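Transaminase (PDB 5G09) transfers amino groups between amines and keto compounds with S selectivity, as a class-III aminotransferase, a family that works with pyridoxal phosphate. Local coordinates at the interface of chains A and B. Coordinates in Å, arbitrary orientation; residue numbers count along the deposited sequence, not the author numbering. Chains: chain A/B, Transaminase.

Contact 1: the interface of chains A and B. Residues chain A 30, 170-172, 410-412, 414; chain B 324.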
# COMPACT_ATOMS: atom_id res chain seq x y z
N GLU A 30 13.02 14.75 -30.92
CA GLU A 30 14.36 14.28 -31.27
C GLU A 30 14.33 12.95 -32.03
O GLU A 30 15.36 12.46 -32.51
CB GLU A 30 15.19 14.10 -30.00
CG GLU A 30 14.75 12.88 -29.19
CD GLU A 30 15.36 12.81 -27.80
OE1 GLU A 30 16.53 13.17 -27.64
OE2 GLU A 30 14.69 12.38 -26.86
N GLY A 170 13.11 14.09 -18.82
CA GLY A 170 13.24 15.21 -19.76
C GLY A 170 14.19 14.99 -20.92
O GLY A 170 14.93 14.01 -20.96
N GLU A 171 14.15 15.91 -21.88
CA GLU A 171 15.06 15.88 -23.03
C GLU A 171 16.36 16.61 -22.68
O GLU A 171 16.40 17.84 -22.69
CB GLU A 171 14.41 16.50 -24.28
CG GLU A 171 15.21 16.23 -25.55
CD GLU A 171 14.60 16.83 -26.81
OE1 GLU A 171 13.41 16.65 -27.10
OE2 GLU A 171 15.34 17.46 -27.57
N ASN A 172 17.40 15.85 -22.35
CA ASN A 172 18.73 16.38 -22.00
C ASN A 172 18.70 17.29 -20.82
O ASN A 172 19.40 18.30 -20.78
CB ASN A 172 19.35 17.07 -23.21
CG ASN A 172 19.43 16.14 -24.39
OD1 ASN A 172 19.74 14.98 -24.22
ND2 ASN A 172 19.11 16.63 -25.57
N HIS A 410 17.39 8.46 -17.98
CA HIS A 410 17.49 8.82 -19.39
C HIS A 410 17.27 10.32 -19.63
O HIS A 410 17.21 10.79 -20.79
CB HIS A 410 16.58 7.94 -20.27
CG HIS A 410 17.00 6.51 -20.34
ND1 HIS A 410 16.46 5.53 -19.53
CD2 HIS A 410 17.89 5.88 -21.14
CE1 HIS A 410 17.03 4.37 -19.80
NE2 HIS A 410 17.90 4.55 -20.78
N GLY A 411 17.15 11.09 -18.56
CA GLY A 411 17.17 12.56 -18.72
C GLY A 411 18.51 13.14 -19.20
O GLY A 411 18.53 14.23 -19.81
N MET A 412 19.61 12.42 -18.97
CA MET A 412 20.97 12.82 -19.40
C MET A 412 21.11 13.02 -20.90
O MET A 412 20.44 12.35 -21.71
CB MET A 412 22.00 11.71 -19.08
CG MET A 412 22.28 11.41 -17.63
SD MET A 412 23.79 10.42 -17.60
CE MET A 412 25.01 11.58 -18.25
N PRO A 414 22.76 12.08 -24.21
CA PRO A 414 23.53 10.93 -24.70
C PRO A 414 24.97 11.25 -25.20
O PRO A 414 25.81 10.33 -25.34
CB PRO A 414 22.66 10.36 -25.83
CG PRO A 414 21.64 11.41 -26.16
CD PRO A 414 21.44 12.18 -24.88
N ARG B 324 10.73 11.71 -22.51
CA ARG B 324 11.34 10.40 -22.75
C ARG B 324 10.66 9.41 -21.81
O ARG B 324 10.73 9.54 -20.57
CB ARG B 324 12.84 10.44 -22.49
CG ARG B 324 13.59 11.35 -23.45
CD ARG B 324 15.07 11.34 -23.17
NE ARG B 324 15.81 12.04 -24.24
CZ ARG B 324 17.00 12.64 -24.08
NH1 ARG B 324 17.62 12.66 -22.91
NH2 ARG B 324 17.57 13.22 -25.14

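Contact 2: the interface of chains A and B. Residues chain A 18, 21, 23, 26, 28-29; chain B 114, 321, 323.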
# COMPACT_ATOMS: atom_id res chain seq x y z
N ARG A 18 6.04 7.95 -37.08
CA ARG A 18 6.17 9.25 -36.38
C ARG A 18 4.83 9.73 -35.84
O ARG A 18 4.74 10.18 -34.69
CB ARG A 18 6.72 10.32 -37.34
CG ARG A 18 8.24 10.30 -37.51
CD ARG A 18 8.73 11.45 -38.39
NE ARG A 18 10.05 11.19 -38.98
CZ ARG A 18 10.27 10.99 -40.29
NH1 ARG A 18 9.26 11.02 -41.17
NH2 ARG A 18 11.51 10.75 -40.72
N LEU A 21 2.38 6.27 -33.59
CA LEU A 21 2.91 5.37 -32.56
C LEU A 21 3.48 6.15 -31.40
O LEU A 21 4.18 7.15 -31.62
CB LEU A 21 3.98 4.43 -33.15
CG LEU A 21 3.54 3.42 -34.21
CD1 LEU A 21 4.75 2.71 -34.78
CD2 LEU A 21 2.61 2.41 -33.56
N ARG A 23 5.96 7.13 -28.54
CA ARG A 23 7.41 7.11 -28.39
C ARG A 23 7.81 6.47 -27.06
O ARG A 23 7.08 6.58 -26.05
CB ARG A 23 7.93 8.55 -28.43
CG ARG A 23 7.62 9.29 -29.71
CD ARG A 23 8.62 8.99 -30.83
NE ARG A 23 8.38 7.70 -31.49
CZ ARG A 23 7.51 7.50 -32.47
NH1 ARG A 23 6.78 8.50 -32.95
NH2 ARG A 23 7.37 6.28 -32.99
N SER A 26 12.70 8.24 -26.49
CA SER A 26 12.94 9.48 -27.25
C SER A 26 11.74 10.39 -27.16
O SER A 26 10.61 9.92 -27.22
CB SER A 26 13.15 9.17 -28.74
OG SER A 26 14.45 8.73 -29.04
N GLN A 28 9.24 13.03 -29.12
CA GLN A 28 8.81 13.15 -30.51
C GLN A 28 9.76 14.12 -31.25
O GLN A 28 10.13 13.87 -32.39
CB GLN A 28 7.36 13.62 -30.61
CG GLN A 28 6.85 13.74 -32.04
CD GLN A 28 6.35 12.42 -32.60
OE1 GLN A 28 6.66 11.34 -32.10
NE2 GLN A 28 5.55 12.49 -33.66
N ASN A 29 10.14 15.20 -30.57
CA ASN A 29 11.04 16.22 -31.12
C ASN A 29 12.36 15.64 -31.67
O ASN A 29 12.75 15.97 -32.79
CB ASN A 29 11.28 17.31 -30.04
CG ASN A 29 12.34 18.32 -30.44
OD1 ASN A 29 12.09 19.17 -31.30
ND2 ASN A 29 13.52 18.26 -29.79
N LYS B 114 -2.63 8.41 -30.69
CA LYS B 114 -1.54 7.47 -30.93
C LYS B 114 -1.80 6.10 -30.27
O LYS B 114 -2.51 6.01 -29.27
CB LYS B 114 -0.17 8.03 -30.45
CG LYS B 114 0.50 9.06 -31.36
CD LYS B 114 1.85 9.46 -30.80
CE LYS B 114 2.77 10.05 -31.85
NZ LYS B 114 4.17 10.07 -31.33
N ASP B 321 4.54 12.71 -25.97
CA ASP B 321 5.52 13.11 -26.99
C ASP B 321 6.57 14.12 -26.51
O ASP B 321 7.66 14.18 -27.08
CB ASP B 321 4.80 13.71 -28.21
CG ASP B 321 4.25 12.66 -29.14
OD1 ASP B 321 4.51 11.43 -28.98
OD2 ASP B 321 3.54 13.06 -30.06
N HIS B 323 8.11 14.02 -23.62
CA HIS B 323 9.01 13.38 -22.64
C HIS B 323 9.67 12.14 -23.18
O HIS B 323 9.21 11.56 -24.17
CB HIS B 323 8.18 12.98 -21.42
CG HIS B 323 7.37 14.10 -20.87
ND1 HIS B 323 6.05 14.31 -21.22
CD2 HIS B 323 7.71 15.12 -20.06
CE1 HIS B 323 5.60 15.39 -20.61
NE2 HIS B 323 6.59 15.90 -19.89
O HOH W 1 9.28 8.74 -25.12
O HOH W 2 8.89 16.35 -28.26
O HOH W 3 4.29 9.21 -27.38

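Contact 1: the interface of chains A and B
The guanidinium nitrogen NH2 of B:Arg324 is gripped by two groups of chain A at once. A:Glu30 takes it through the carboxylate oxygen OE1 at 2.7 Å, a salt bridge that is also an almost straight hydrogen bond, 173° at the hydrogen. The amide oxygen OD1 of A:Asn172 takes it from another direction at 2.9 Å. A:Glu30 adds a second, parallel bond, from B:Arg324 NE to its other oxygen OE2 at 2.9 Å. The carboxylate thus meets the guanidinium side-on, one oxygen to NE and one to NH2, each through its syn lone pair, with the two planes only 9° apart. This paired grip fixes both the position and the rotation of the arginine head.

A:Asn172 holds it differently: its amide stands steeply across the guanidinium, 75° between planes, and NH2 lies above the carbonyl plane rather than on a lone pair. On the remaining side NH1 donates to the backbone carbonyl O of A:His410 at 2.9 Å, and more weakly to that of A:Met412. One face of the guanidinium is covered by CA of A:Glu171, 3.9 Å above the plane and over its centre.

The arginine reaches this polar pocket with a chain that runs extended from CG to NE, its CD passing the carbonyls of A:Gly170 and A:His410. A methionine here would probably leave the carboxylate of A:Glu30 without its countercharge and the carbonyl of A:His410 without this donor. The nearby carboxylate of A:Glu171, though not in contact, may add to the negative field that suits a cation. The site is an inter-subunit arginine socket: one side chain from chain B ties together separate loops of chain A, and it probably helps hold the two subunits in register.

Contact 2: the interface of chains A and B
A:Gln28 leans against B:Asp321 from its first side-chain carbon onward. Its CB packs on CB of B:Asp321 at 3.5 Å, while just behind it the backbone N of A:Gln28 donates to the main-chain O of the same aspartate at 2.8 Å. With CG set opposite the backbone N (chi1 -178°), the glutamine runs beside the aspartate and points the same way; CG passes near the carboxylate oxygen OD2. A bend at chi2 (83°) then lays the amide over the carboxylate, the two planes stacked and 8° apart.

At the tip the two branches part. NE2 stays within its own chain and donates nearly straight to the backbone O of A:Arg18 at 2.7 Å, close to the end of helix 10-20. OE1 accepts from two donors. NH1 of A:Arg23 approaches at 3.0 Å in the amide plane, on a lone pair, while the ammonium NZ of B:Lys114 comes from above that plane at 2.9 Å.

B:Lys114, on strand 112-118, arrives from the direction opposite to A:Gln28 with its chain extended, CD and CE running past the carbonyl of A:Leu21. NZ bonds to A:Leu21 O at 2.9 Å as well as to the glutamine, and forms a salt bridge within chain B to OD1 of B:Asp321 at 2.7 Å. The aspartate therefore steadies the ammonium from within its own chain, and its negative charge probably offsets the closeness of the guanidinium of A:Arg23, which shares OE1 with the ammonium. This mixed hydrogen-bond network joins the N-terminal segment of one subunit to strand 112-118 and the end of helix 314-321 of the other.

Waters complete the seam: one joins A:Ser26 O to B:His323 O, and another links A:Asn29 N to B:Asp321 O. A third bridges the backbone N of A:Arg23 and OD1 of B:Asp321, lying 2.7 Å from that carboxylate oxygen.

The centres of the C-alpha atoms of contact 1 and contact 2 lie about 13 Å apart, and no residue belongs to both. They are partly continuous in sequence: A:Glu30 of contact 1 follows A:Asn29 of contact 2, and B:Asp321 and B:His323 serve contact 2 while B:Arg324, at the start of strand 324-325, serves contact 1. Distant pieces join in, A:Gly170 to A:Asn172 and A:His410 to A:Pro414 in contact 1, B:Lys114 in contact 2. The short stretch of chain B is thus anchored at successive points on its neighbour. The two-fold axis repeats the pair with chains exchanged within the deposited four-subunit assembly.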